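Local coordinates for kallistatin (Homo sapiens, PDB 6F4V), which inhibits tissue kallikrein as a serpin, being cleaved at its reactive site and forming a stable equimolar complex with the enzyme, at residues Ala6-Asp11 with Leu59-Thr64; Phe14-Leu19 with Pro288-Thr293; Gly94-Leu99 with Lys120-Asn125; Thr124-Thr129 with Ser153-Asp158; Val149-Glu154 with Phe317-Leu322. All blocks are in the same frame, centred on the assembly; numbering follows the deposited sequence.

Contact 1: Ala6-Asp11 with Leu59-Thr64; sequences APANAD and LGFNLT. With EDO (1,2-ethanediol), chain D.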
# COMPACT_ATOMS: atom_id res chain seq x y z
N ALA A 6 0.86 9.73 -11.13
CA ALA A 6 -0.35 9.08 -10.61
C ALA A 6 -0.77 7.88 -11.49
O ALA A 6 -1.11 6.84 -10.93
CB ALA A 6 -1.49 10.07 -10.46
N PRO A 7 -0.71 8.01 -12.83
CA PRO A 7 -1.09 6.86 -13.67
C PRO A 7 -0.23 5.62 -13.44
O PRO A 7 -0.79 4.53 -13.30
CB PRO A 7 -0.92 7.40 -15.12
CG PRO A 7 -1.20 8.88 -14.97
CD PRO A 7 -0.47 9.20 -13.68
N ALA A 8 1.09 5.78 -13.41
CA ALA A 8 1.99 4.64 -13.19
C ALA A 8 1.78 4.01 -11.82
O ALA A 8 1.69 2.79 -11.69
CB ALA A 8 3.43 5.05 -13.33
N ASN A 9 1.69 4.84 -10.78
CA ASN A 9 1.50 4.30 -9.44
C ASN A 9 0.21 3.46 -9.32
O ASN A 9 0.21 2.43 -8.64
CB ASN A 9 1.53 5.44 -8.40
CG ASN A 9 2.94 5.95 -8.14
OD1 ASN A 9 3.93 5.33 -8.52
ND2 ASN A 9 3.03 7.10 -7.43
N ALA A 10 -0.88 3.92 -9.93
CA ALA A 10 -2.14 3.19 -9.90
C ALA A 10 -2.04 1.89 -10.71
O ALA A 10 -2.56 0.86 -10.29
CB ALA A 10 -3.28 4.05 -10.41
N ASP A 11 -1.37 1.95 -11.85
CA ASP A 11 -1.13 0.76 -12.68
C ASP A 11 -0.40 -0.28 -11.88
O ASP A 11 -0.78 -1.43 -11.90
CB ASP A 11 -0.33 1.15 -13.96
CG ASP A 11 0.17 -0.06 -14.77
OD1 ASP A 11 -0.68 -0.68 -15.41
OD2 ASP A 11 1.40 -0.39 -14.74
N LEU A 59 7.62 -0.45 -12.33
CA LEU A 59 6.70 0.38 -11.53
C LEU A 59 5.64 1.06 -12.36
O LEU A 59 4.82 1.82 -11.82
CB LEU A 59 7.49 1.41 -10.74
CG LEU A 59 8.33 0.84 -9.61
CD1 LEU A 59 9.21 1.93 -9.02
CD2 LEU A 59 7.42 0.20 -8.56
N GLY A 60 5.69 0.88 -13.68
CA GLY A 60 4.67 1.39 -14.59
C GLY A 60 5.02 2.69 -15.28
O GLY A 60 4.19 3.23 -16.01
N PHE A 61 6.24 3.20 -15.12
CA PHE A 61 6.56 4.49 -15.70
C PHE A 61 6.89 4.34 -17.18
O PHE A 61 7.55 3.38 -17.56
CB PHE A 61 7.70 5.18 -14.93
CG PHE A 61 7.28 5.57 -13.57
CD1 PHE A 61 6.42 6.63 -13.40
CD2 PHE A 61 7.67 4.83 -12.46
CE1 PHE A 61 5.98 6.97 -12.15
CE2 PHE A 61 7.20 5.15 -11.20
CZ PHE A 61 6.35 6.23 -11.05
N ASN A 62 6.35 5.25 -17.99
CA ASN A 62 6.62 5.26 -19.43
C ASN A 62 7.72 6.28 -19.62
O ASN A 62 7.49 7.50 -19.54
CB ASN A 62 5.36 5.62 -20.22
CG ASN A 62 5.60 5.61 -21.72
OD1 ASN A 62 6.74 5.76 -22.18
ND2 ASN A 62 4.52 5.47 -22.49
N LEU A 63 8.92 5.78 -19.86
CA LEU A 63 10.09 6.62 -19.95
C LEU A 63 10.25 7.30 -21.33
O LEU A 63 11.21 7.99 -21.53
CB LEU A 63 11.35 5.84 -19.58
CG LEU A 63 11.30 5.20 -18.17
CD1 LEU A 63 12.55 4.39 -17.91
CD2 LEU A 63 11.09 6.28 -17.11
N THR A 64 9.30 7.09 -22.24
CA THR A 64 9.16 7.92 -23.44
C THR A 64 8.39 9.20 -23.14
O THR A 64 8.59 10.20 -23.80
CB THR A 64 8.47 7.13 -24.58
OG1 THR A 64 9.33 6.04 -24.96
CG2 THR A 64 8.24 7.99 -25.80
C1 EDO D . 0.64 3.23 -16.99
O1 EDO D . 1.72 2.42 -16.49
C2 EDO D . 1.01 4.71 -17.04
O2 EDO D . 2.14 4.93 -17.90
O HOH W 1 4.69 2.78 -9.22

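Contact 2: Phe14-Leu19 with Pro288-Thr293; sequences FRFYYL and PRLGFT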
# COMPACT_ATOMS: atom_id res chain seq x y z
N PHE A 14 -2.68 -1.95 -9.05
CA PHE A 14 -3.63 -2.96 -9.53
C PHE A 14 -2.97 -4.19 -10.17
O PHE A 14 -3.52 -5.29 -10.07
CB PHE A 14 -4.72 -2.32 -10.38
CG PHE A 14 -5.64 -1.44 -9.56
CD1 PHE A 14 -6.56 -2.01 -8.68
CD2 PHE A 14 -5.56 -0.05 -9.61
CE1 PHE A 14 -7.39 -1.22 -7.88
CE2 PHE A 14 -6.38 0.74 -8.79
CZ PHE A 14 -7.30 0.16 -7.95
N ARG A 15 -1.79 -4.03 -10.74
CA ARG A 15 -1.00 -5.18 -11.22
C ARG A 15 -0.56 -6.06 -10.05
O ARG A 15 -0.66 -7.30 -10.12
CB ARG A 15 0.21 -4.75 -12.05
CG ARG A 15 -0.12 -4.43 -13.52
CD ARG A 15 1.13 -4.33 -14.37
NE ARG A 15 1.88 -3.14 -14.03
CZ ARG A 15 3.12 -3.07 -13.54
NH1 ARG A 15 3.89 -4.14 -13.36
NH2 ARG A 15 3.60 -1.87 -13.27
N PHE A 16 -0.09 -5.42 -8.96
CA PHE A 16 0.35 -6.16 -7.78
C PHE A 16 -0.83 -6.91 -7.17
O PHE A 16 -0.73 -8.10 -6.86
CB PHE A 16 1.02 -5.24 -6.76
CG PHE A 16 1.70 -5.97 -5.63
CD1 PHE A 16 0.99 -6.37 -4.50
CD2 PHE A 16 3.04 -6.23 -5.68
CE1 PHE A 16 1.60 -7.04 -3.47
CE2 PHE A 16 3.68 -6.90 -4.63
CZ PHE A 16 2.96 -7.31 -3.52
N TYR A 17 -1.94 -6.21 -6.98
CA TYR A 17 -3.16 -6.82 -6.43
C TYR A 17 -3.55 -8.04 -7.27
O TYR A 17 -3.84 -9.13 -6.75
CB TYR A 17 -4.32 -5.81 -6.35
CG TYR A 17 -5.52 -6.47 -5.76
CD1 TYR A 17 -5.67 -6.59 -4.40
CD2 TYR A 17 -6.42 -7.16 -6.57
CE1 TYR A 17 -6.73 -7.31 -3.85
CE2 TYR A 17 -7.46 -7.92 -6.05
CZ TYR A 17 -7.62 -7.99 -4.69
OH TYR A 17 -8.66 -8.78 -4.17
N TYR A 18 -3.61 -7.85 -8.57
CA TYR A 18 -4.08 -8.92 -9.45
C TYR A 18 -3.22 -10.19 -9.31
O TYR A 18 -3.74 -11.30 -9.28
CB TYR A 18 -4.10 -8.48 -10.88
CG TYR A 18 -4.71 -9.52 -11.80
CD1 TYR A 18 -6.10 -9.58 -11.98
CD2 TYR A 18 -3.92 -10.45 -12.47
CE1 TYR A 18 -6.67 -10.52 -12.83
CE2 TYR A 18 -4.49 -11.41 -13.33
CZ TYR A 18 -5.87 -11.43 -13.50
OH TYR A 18 -6.49 -12.35 -14.33
N LEU A 19 -1.91 -10.01 -9.24
CA LEU A 19 -0.96 -11.13 -9.10
C LEU A 19 -1.23 -11.88 -7.78
O LEU A 19 -1.38 -13.10 -7.78
CB LEU A 19 0.48 -10.64 -9.18
CG LEU A 19 1.61 -11.70 -8.98
CD1 LEU A 19 2.94 -11.21 -9.48
CD2 LEU A 19 1.83 -12.07 -7.54
N PRO A 288 9.72 -10.43 -9.41
CA PRO A 288 10.19 -10.89 -10.72
C PRO A 288 9.06 -11.16 -11.72
O PRO A 288 9.29 -11.10 -12.94
CB PRO A 288 10.94 -12.18 -10.38
CG PRO A 288 11.45 -11.93 -9.01
CD PRO A 288 10.32 -11.22 -8.32
N ARG A 289 7.85 -11.47 -11.24
CA ARG A 289 6.70 -11.66 -12.11
C ARG A 289 5.94 -10.38 -12.46
O ARG A 289 4.95 -10.47 -13.18
CB ARG A 289 5.78 -12.72 -11.53
CG ARG A 289 6.45 -14.07 -11.51
CD ARG A 289 5.54 -15.19 -11.02
NE ARG A 289 4.99 -15.00 -9.69
CZ ARG A 289 5.68 -15.04 -8.55
NH1 ARG A 289 7.00 -15.22 -8.53
NH2 ARG A 289 5.05 -14.86 -7.39
N LEU A 290 6.40 -9.22 -11.99
CA LEU A 290 5.81 -7.93 -12.33
C LEU A 290 6.79 -6.99 -13.01
O LEU A 290 6.62 -5.78 -12.96
CB LEU A 290 5.28 -7.26 -11.05
CG LEU A 290 4.13 -7.96 -10.37
CD1 LEU A 290 3.76 -7.30 -9.05
CD2 LEU A 290 2.92 -8.02 -11.29
N GLY A 291 7.81 -7.55 -13.66
CA GLY A 291 8.77 -6.77 -14.43
C GLY A 291 10.14 -6.56 -13.81
O GLY A 291 10.96 -5.83 -14.39
N PHE A 292 10.41 -7.18 -12.66
CA PHE A 292 11.64 -6.90 -11.93
C PHE A 292 12.65 -8.06 -12.01
O PHE A 292 13.46 -8.24 -11.10
CB PHE A 292 11.33 -6.57 -10.47
CG PHE A 292 10.47 -5.33 -10.31
CD1 PHE A 292 9.09 -5.41 -10.48
CD2 PHE A 292 11.04 -4.10 -10.07
CE1 PHE A 292 8.29 -4.28 -10.35
CE2 PHE A 292 10.24 -2.96 -9.94
CZ PHE A 292 8.88 -3.06 -10.07
N THR A 293 12.64 -8.81 -13.11
CA THR A 293 13.61 -9.90 -13.26
C THR A 293 15.05 -9.39 -13.23
O THR A 293 15.90 -10.01 -12.58
CB THR A 293 13.38 -10.70 -14.54
OG1 THR A 293 13.32 -9.79 -15.65
CG2 THR A 293 12.11 -11.46 -14.43

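Contact 3: Gly94-Leu99 with Lys120-Asn125; sequences GSALFL and KLFHTN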
# COMPACT_ATOMS: atom_id res chain seq x y z
N GLY A 94 7.80 8.10 5.35
CA GLY A 94 9.21 8.37 5.55
C GLY A 94 10.05 7.23 5.03
O GLY A 94 9.53 6.14 4.74
N SER A 95 11.35 7.49 4.91
CA SER A 95 12.31 6.57 4.33
C SER A 95 13.55 6.58 5.17
O SER A 95 13.85 7.58 5.83
CB SER A 95 12.67 7.04 2.92
OG SER A 95 11.53 6.93 2.05
N ALA A 96 14.34 5.53 5.05
CA ALA A 96 15.61 5.45 5.74
C ALA A 96 16.53 4.47 5.02
O ALA A 96 16.08 3.52 4.35
CB ALA A 96 15.38 5.01 7.18
N LEU A 97 17.84 4.73 5.16
CA LEU A 97 18.83 3.82 4.74
C LEU A 97 19.65 3.43 5.98
O LEU A 97 20.14 4.29 6.72
CB LEU A 97 19.78 4.48 3.73
CG LEU A 97 19.18 5.02 2.43
CD1 LEU A 97 20.29 5.72 1.65
CD2 LEU A 97 18.56 3.90 1.62
N PHE A 98 19.78 2.13 6.17
CA PHE A 98 20.65 1.57 7.18
C PHE A 98 21.94 1.17 6.46
O PHE A 98 21.92 0.27 5.64
CB PHE A 98 19.94 0.42 7.89
CG PHE A 98 18.79 0.89 8.70
CD1 PHE A 98 17.54 1.07 8.12
CD2 PHE A 98 18.95 1.20 10.05
CE1 PHE A 98 16.47 1.53 8.87
CE2 PHE A 98 17.89 1.67 10.81
CZ PHE A 98 16.64 1.83 10.22
N LEU A 99 23.02 1.89 6.75
CA LEU A 99 24.27 1.81 6.01
C LEU A 99 25.34 1.07 6.80
O LEU A 99 25.49 1.31 7.99
CB LEU A 99 24.78 3.22 5.75
CG LEU A 99 23.85 4.16 4.99
CD1 LEU A 99 24.48 5.54 4.91
CD2 LEU A 99 23.56 3.62 3.60
N LYS A 120 16.31 9.25 6.11
CA LYS A 120 17.17 9.35 7.28
C LYS A 120 18.28 8.32 7.13
O LYS A 120 18.02 7.19 6.78
CB LYS A 120 16.38 9.04 8.54
CG LYS A 120 15.36 10.09 8.96
CD LYS A 120 14.70 9.64 10.26
CE LYS A 120 14.08 10.79 11.06
NZ LYS A 120 12.70 11.09 10.62
N LEU A 121 19.53 8.70 7.43
CA LEU A 121 20.64 7.77 7.36
C LEU A 121 21.00 7.24 8.74
O LEU A 121 21.16 8.02 9.68
CB LEU A 121 21.86 8.43 6.73
CG LEU A 121 21.65 9.13 5.39
CD1 LEU A 121 23.00 9.63 4.88
CD2 LEU A 121 20.96 8.24 4.37
N PHE A 122 21.10 5.93 8.87
CA PHE A 122 21.57 5.30 10.08
C PHE A 122 22.76 4.44 9.73
O PHE A 122 22.82 3.86 8.63
CB PHE A 122 20.48 4.42 10.68
CG PHE A 122 19.26 5.17 11.08
CD1 PHE A 122 19.21 5.85 12.30
CD2 PHE A 122 18.14 5.20 10.26
CE1 PHE A 122 18.06 6.56 12.68
CE2 PHE A 122 17.00 5.90 10.63
CZ PHE A 122 16.96 6.58 11.84
N HIS A 123 23.70 4.33 10.66
CA HIS A 123 24.82 3.43 10.48
C HIS A 123 24.62 2.21 11.39
O HIS A 123 24.06 2.33 12.48
CB HIS A 123 26.13 4.19 10.68
CG HIS A 123 26.39 5.19 9.60
ND1 HIS A 123 27.10 4.89 8.46
CD2 HIS A 123 25.96 6.47 9.44
CE1 HIS A 123 27.15 5.95 7.67
NE2 HIS A 123 26.45 6.92 8.24
N THR A 124 24.98 1.03 10.89
CA THR A 124 24.84 -0.20 11.66
C THR A 124 25.92 -1.21 11.28
O THR A 124 26.52 -1.14 10.20
CB THR A 124 23.43 -0.83 11.51
OG1 THR A 124 23.28 -1.96 12.39
CG2 THR A 124 23.17 -1.26 10.07
N ASN A 125 26.15 -2.15 12.18
CA ASN A 125 27.12 -3.22 11.97
C ASN A 125 26.38 -4.46 11.51
O ASN A 125 25.75 -5.15 12.31
CB ASN A 125 27.90 -3.49 13.26
CG ASN A 125 28.86 -4.64 13.15
OD1 ASN A 125 29.23 -5.06 12.05
ND2 ASN A 125 29.29 -5.17 14.30

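Contact 4: Thr124-Thr129 with Ser153-Asp158; sequences TNFYDT and SELKKD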
# COMPACT_ATOMS: atom_id res chain seq x y z
N THR A 124 24.98 1.03 10.89
CA THR A 124 24.84 -0.20 11.66
C THR A 124 25.92 -1.21 11.28
O THR A 124 26.52 -1.14 10.20
CB THR A 124 23.43 -0.83 11.51
OG1 THR A 124 23.28 -1.96 12.39
CG2 THR A 124 23.17 -1.26 10.07
N ASN A 125 26.15 -2.15 12.18
CA ASN A 125 27.12 -3.22 11.97
C ASN A 125 26.38 -4.46 11.51
O ASN A 125 25.75 -5.15 12.31
CB ASN A 125 27.90 -3.49 13.26
CG ASN A 125 28.86 -4.64 13.15
OD1 ASN A 125 29.23 -5.06 12.05
ND2 ASN A 125 29.29 -5.17 14.30
N PHE A 126 26.45 -4.76 10.21
CA PHE A 126 25.75 -5.93 9.66
C PHE A 126 26.33 -7.30 10.06
O PHE A 126 25.69 -8.33 9.81
CB PHE A 126 25.58 -5.79 8.13
CG PHE A 126 24.52 -4.78 7.72
CD1 PHE A 126 23.17 -5.09 7.81
CD2 PHE A 126 24.87 -3.52 7.24
CE1 PHE A 126 22.20 -4.16 7.43
CE2 PHE A 126 23.90 -2.59 6.85
CZ PHE A 126 22.57 -2.92 6.96
N TYR A 127 27.53 -7.32 10.66
CA TYR A 127 28.03 -8.55 11.32
C TYR A 127 27.16 -8.92 12.52
O TYR A 127 26.95 -10.09 12.80
CB TYR A 127 29.49 -8.41 11.79
CG TYR A 127 30.50 -8.08 10.70
CD1 TYR A 127 30.54 -8.82 9.50
CD2 TYR A 127 31.43 -7.04 10.86
CE1 TYR A 127 31.47 -8.51 8.50
CE2 TYR A 127 32.36 -6.73 9.87
CZ TYR A 127 32.37 -7.47 8.69
OH TYR A 127 33.29 -7.16 7.72
N ASP A 128 26.64 -7.90 13.20
CA ASP A 128 25.65 -8.08 14.26
C ASP A 128 24.24 -8.16 13.63
O ASP A 128 23.49 -7.19 13.61
CB ASP A 128 25.77 -6.92 15.26
CG ASP A 128 24.89 -7.09 16.49
OD1 ASP A 128 24.16 -8.10 16.61
OD2 ASP A 128 24.92 -6.17 17.33
N THR A 129 23.92 -9.34 13.13
CA THR A 129 22.64 -9.62 12.50
C THR A 129 21.48 -9.39 13.47
O THR A 129 20.50 -8.71 13.11
CB THR A 129 22.63 -11.06 11.94
OG1 THR A 129 23.70 -11.19 10.99
CG2 THR A 129 21.30 -11.39 11.26
N SER A 153 12.32 -9.98 8.47
CA SER A 153 12.25 -11.31 9.12
C SER A 153 13.49 -12.20 8.89
O SER A 153 13.61 -13.23 9.54
CB SER A 153 11.01 -12.05 8.64
OG SER A 153 10.95 -12.04 7.23
N GLU A 154 14.36 -11.82 7.94
CA GLU A 154 15.68 -12.45 7.70
C GLU A 154 16.66 -11.37 7.32
O GLU A 154 16.26 -10.37 6.70
CB GLU A 154 15.68 -13.36 6.46
CG GLU A 154 14.65 -14.44 6.37
CD GLU A 154 14.61 -15.06 4.98
OE1 GLU A 154 13.50 -15.48 4.56
OE2 GLU A 154 15.68 -15.12 4.31
N LEU A 155 17.94 -11.60 7.61
CA LEU A 155 19.00 -10.70 7.20
C LEU A 155 20.29 -11.50 7.06
O LEU A 155 20.74 -12.11 8.03
CB LEU A 155 19.17 -9.59 8.25
CG LEU A 155 20.10 -8.43 7.90
CD1 LEU A 155 19.53 -7.64 6.73
CD2 LEU A 155 20.33 -7.54 9.11
N LYS A 156 20.87 -11.54 5.86
CA LYS A 156 22.13 -12.27 5.65
C LYS A 156 23.32 -11.50 6.20
O LYS A 156 23.28 -10.26 6.32
CB LYS A 156 22.33 -12.57 4.16
CG LYS A 156 21.25 -13.44 3.55
CD LYS A 156 21.66 -13.96 2.17
CE LYS A 156 20.81 -15.15 1.74
NZ LYS A 156 19.36 -14.80 1.62
N LYS A 157 24.40 -12.22 6.53
CA LYS A 157 25.58 -11.59 7.15
C LYS A 157 26.39 -10.73 6.17
O LYS A 157 27.17 -9.89 6.60
CB LYS A 157 26.51 -12.64 7.81
CG LYS A 157 25.93 -13.29 9.07
CD LYS A 157 26.82 -14.39 9.66
CE LYS A 157 28.23 -13.91 10.03
NZ LYS A 157 28.25 -12.66 10.84
N ASP A 158 26.19 -10.94 4.87
CA ASP A 158 26.89 -10.17 3.82
C ASP A 158 26.08 -8.96 3.28
O ASP A 158 26.39 -8.42 2.22
CB ASP A 158 27.29 -11.11 2.66
CG ASP A 158 26.12 -11.94 2.13
OD1 ASP A 158 25.03 -11.93 2.75
OD2 ASP A 158 26.29 -12.61 1.09

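Contact 5: Val149-Glu154 with Phe317-Leu322; sequences VDLVSE and FHKATL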
# COMPACT_ATOMS: atom_id res chain seq x y z
N VAL A 149 5.37 -4.73 12.89
CA VAL A 149 6.32 -5.43 13.76
C VAL A 149 7.07 -6.48 12.90
O VAL A 149 6.47 -7.15 12.04
CB VAL A 149 5.53 -6.14 14.91
CG1 VAL A 149 6.47 -6.68 15.99
CG2 VAL A 149 4.56 -5.17 15.58
N ASP A 150 8.36 -6.60 13.14
CA ASP A 150 9.21 -7.60 12.51
C ASP A 150 9.19 -7.50 10.97
O ASP A 150 9.05 -8.51 10.26
CB ASP A 150 8.89 -9.02 13.04
CG ASP A 150 9.03 -9.13 14.58
OD1 ASP A 150 9.88 -8.42 15.20
OD2 ASP A 150 8.28 -9.94 15.18
N LEU A 151 9.31 -6.29 10.45
CA LEU A 151 9.31 -6.09 9.00
C LEU A 151 10.38 -6.98 8.35
O LEU A 151 10.09 -7.75 7.42
CB LEU A 151 9.57 -4.64 8.62
CG LEU A 151 9.75 -4.39 7.12
CD1 LEU A 151 8.51 -4.82 6.33
CD2 LEU A 151 10.14 -2.96 6.83
N VAL A 152 11.61 -6.82 8.82
CA VAL A 152 12.73 -7.58 8.30
C VAL A 152 12.80 -8.90 9.09
O VAL A 152 13.27 -8.92 10.23
CB VAL A 152 14.03 -6.77 8.41
CG1 VAL A 152 15.23 -7.59 7.94
CG2 VAL A 152 13.92 -5.49 7.60
N SER A 153 12.32 -9.98 8.47
CA SER A 153 12.25 -11.31 9.12
C SER A 153 13.49 -12.20 8.89
O SER A 153 13.61 -13.23 9.54
CB SER A 153 11.01 -12.05 8.64
OG SER A 153 10.95 -12.04 7.23
N GLU A 154 14.36 -11.82 7.94
CA GLU A 154 15.68 -12.45 7.70
C GLU A 154 16.66 -11.37 7.32
O GLU A 154 16.26 -10.37 6.70
CB GLU A 154 15.68 -13.36 6.46
CG GLU A 154 14.65 -14.44 6.37
CD GLU A 154 14.61 -15.06 4.98
OE1 GLU A 154 13.50 -15.48 4.56
OE2 GLU A 154 15.68 -15.12 4.31
N PHE A 317 10.93 -7.21 1.86
CA PHE A 317 9.67 -7.54 2.52
C PHE A 317 8.69 -6.40 2.46
O PHE A 317 9.09 -5.23 2.36
CB PHE A 317 9.92 -7.93 3.98
CG PHE A 317 10.85 -9.10 4.12
CD1 PHE A 317 10.40 -10.40 3.83
CD2 PHE A 317 12.17 -8.91 4.49
CE1 PHE A 317 11.26 -11.50 3.96
CE2 PHE A 317 13.04 -10.00 4.60
CZ PHE A 317 12.58 -11.28 4.33
N HIS A 318 7.42 -6.73 2.49
CA HIS A 318 6.36 -5.74 2.65
C HIS A 318 5.33 -6.27 3.64
O HIS A 318 4.89 -7.40 3.51
CB HIS A 318 5.67 -5.44 1.31
CG HIS A 318 4.64 -4.36 1.42
ND1 HIS A 318 4.98 -3.03 1.46
CD2 HIS A 318 3.29 -4.41 1.52
CE1 HIS A 318 3.87 -2.31 1.59
NE2 HIS A 318 2.83 -3.13 1.64
N LYS A 319 4.99 -5.48 4.66
CA LYS A 319 3.91 -5.81 5.56
C LYS A 319 2.98 -4.65 5.70
O LYS A 319 3.40 -3.49 5.61
CB LYS A 319 4.44 -6.18 6.94
CG LYS A 319 5.36 -7.39 6.93
CD LYS A 319 5.89 -7.69 8.33
CE LYS A 319 5.05 -8.71 9.07
NZ LYS A 319 5.75 -9.23 10.30
N ALA A 320 1.72 -4.96 5.93
CA ALA A 320 0.70 -3.94 6.04
C ALA A 320 -0.44 -4.39 6.96
O ALA A 320 -0.74 -5.59 7.03
CB ALA A 320 0.16 -3.58 4.69
N THR A 321 -1.10 -3.42 7.58
CA THR A 321 -2.24 -3.70 8.48
C THR A 321 -3.36 -2.70 8.27
O THR A 321 -3.11 -1.52 8.03
CB THR A 321 -1.86 -3.64 10.01
OG1 THR A 321 -1.42 -2.31 10.33
CG2 THR A 321 -0.76 -4.55 10.32
N LEU A 322 -4.59 -3.18 8.40
CA LEU A 322 -5.82 -2.38 8.29
C LEU A 322 -6.66 -2.61 9.54
O LEU A 322 -6.90 -3.77 9.90
CB LEU A 322 -6.65 -2.87 7.10
CG LEU A 322 -8.00 -2.15 6.82
CD1 LEU A 322 -7.78 -0.67 6.62
CD2 LEU A 322 -8.70 -2.76 5.62

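Contact 1: Ala6-Asp11 with Leu59-Thr64
One face of the F61 ring is covered by the methyl of A8, whose CB stands 3.6 Å from the ring centroid, while N9 OD1 comes obliquely to F61 CZ with its amide plane 79° from the ring plane. In this serpin the N-terminal helix 6-23 packs here against the link between helices 49-58 and 68-83; V71 and F75 of the latter also touch F61. Just before F61, G60 leaves helical geometry after helix 49-58 with positive phi, in a Schellman motif. Glycine is needed there twice over: a CB would run into the carbonyl oxygen of L59, and also into A8 O and D11 OD2. A8 CB also lies 3.3 Å from G60 O, which accepts a hydrogen bond from O1 of a bound ethanediol, probably a crystallisation additive. D11 OD2, 3.7 Å from G60 CA, is engaged by R15 in a salt bridge. A single water completes the join, donating to N9 OD1 and to L59 O at 2.8 Å each.

Contact 2: Phe14-Leu19 with Pro288-Thr293
Helix 6-23 and the loop following helix 283-286 come nearest where F16 and L290 face each other, their CA atoms 7.3 Å apart, so side chains make most of the contact. L290 carries most of it. Its CD1 meets F16 CD2 at 3.6 Å, the two side chains crossing at about a right angle; its CG lies 3.6 Å from L19 CD1, and its CD2 packs on R15 O and the same L19 methyl. L19 CD1 also rests on R289 CB at 3.8 Å, and the guanidinium of R289 binds E23 and Q285. An alanine at L290 would probably open a gap between F16 and L19, leaving L19 CD1 with less to pack on. At the side of this apolar patch R15 NH1 reaches L290 O at 3.2 Å, which lies at the edge of the guanidinium, in its plane; the bond is weak (126° at the hydrogen), and G58 O and D11 are the firmer partners of R15. The arrangement is plain helix-to-loop packing of the serpin fold, joining the loop after helix 283-286 to the N-terminal helix.

Contact 3: Gly94-Leu99 with Lys120-Asn125
F122 lies beside F98 with both side chains pointing the same way, but the near-parallel rings (15°) are slid apart until they barely overlap. F122 CD2 sits 3.5 Å above the plane of the F98 ring, toward its rim, and the CE2 edge of F122 fits beside the small A96, whose CB lies in the ring plane 3.9 Å away. H139 of helix 129-143 adds an edge-to-face contact to F122, and L135 and I136 of that helix cover F98. The strands are the two parallel arms of a beta-alpha-beta crossover made by strand 89-100, helix 107-117 and strand 120-124, at the edge of the large serpin sheet. Five backbone hydrogen bonds join them, from K120 N to S95 O at one end to T124 N to L99 O at the other. On the face toward helix 107-117 two leucines pair: L121 CD2 fits against L97 CD1 at 3.8 Å, and both touch that helix. Further along, the side chains of L99 and H123 cross obliquely, L99 CD1 3.9 Å from H123 CE1.

Contact 4: Thr124-Thr129 with Ser153-Asp158
The type I turn N125-D128, which follows edge strand 120-124, and the first residue of helix 129-143 pack, through F126 and T129, on L155 and K157 of the linker returning to strand 159-172. N125 OD1 accepts from Y127 N in an Asx turn, and D128 caps the following helix, its OD1 accepting from the backbone N of G131. L155 CD2 approaches the F126 ring at its edge, in plane, 4.0 Å from CD1, while T124 CG2 lies 3.5 Å above the plane over one face. T129 and L155 slide past each other in opposite directions, T129 CG2 coming 3.4 Å from L155 O. On the outer side K157 crosses T129 at about a right angle, its CG 3.6 Å from T129 OG1. Bends at chi3 (58°) and chi4 (49°) then fold the lysine back, leaving NZ 3.5 Å from Y127 O. Inward, F126 and L155 both reach V162 of strand 159-172 and T132 of helix 129-143, so the contact fills the corner between that helix and the sheet it crosses.

Contact 5: Val149-Glu154 with Phe317-Leu322
A bend at chi3 (94°), away from the staggered positions, turns CE of K319 toward the linker backbone, and chi1 of S153 (51°) places OG between its own N and carbonyl carbon, directed at F317. The lysine ammonium then grips the linker by two carbonyls: NZ donates to V149 O at 2.8 Å, close to the line of that C=O bond, and more weakly to D150 O at 3.4 Å. The carboxylate of D150 stays 5.5 Å away (OD2 to NZ), near enough perhaps to favour the charge. F317 and K319 project from the same side of strand 312-324, and the segment 149-154 that covers them belongs to the linker after helix 129-143, which in serpins lies across the central sheet. H318, turned the other way, hydrogen-bonds to S32 and T335. An alanine in place of K319 would probably leave V149 O and D150 O without this donor and open a gap beside L151 CD1, 4.1 Å from K319 CG. L151 O rests 3.4 Å from F317 CB. S153 OG stands 3.3 Å above the F317 ring, offset toward the rim at CE1 and CZ, while E154 O lies at the ring edge, 3.9 Å from CE2.

Overall arrangement
Helix 6-23 opens two loops in turn. Contact 1 closes the first after two further helices, at the end of helix 49-58; contact 2 closes the second only at the loop after helix 283-286. The two cross in sequence and touch in space, F292 meeting L59. Contacts 3 and 4 fall wholly within the span of contact 2. Contact 3 closes the crossover through helix 107-117, and contact 4, beginning at T124 and N125, where contact 3 ends, closes the excursion through helix 129-143. Contact 5 takes over at S153 and E154 and runs on to strand 312-324, crossing contact 2. Together they tie the N-terminal helices to a late loop, and the sheet edge to its centre.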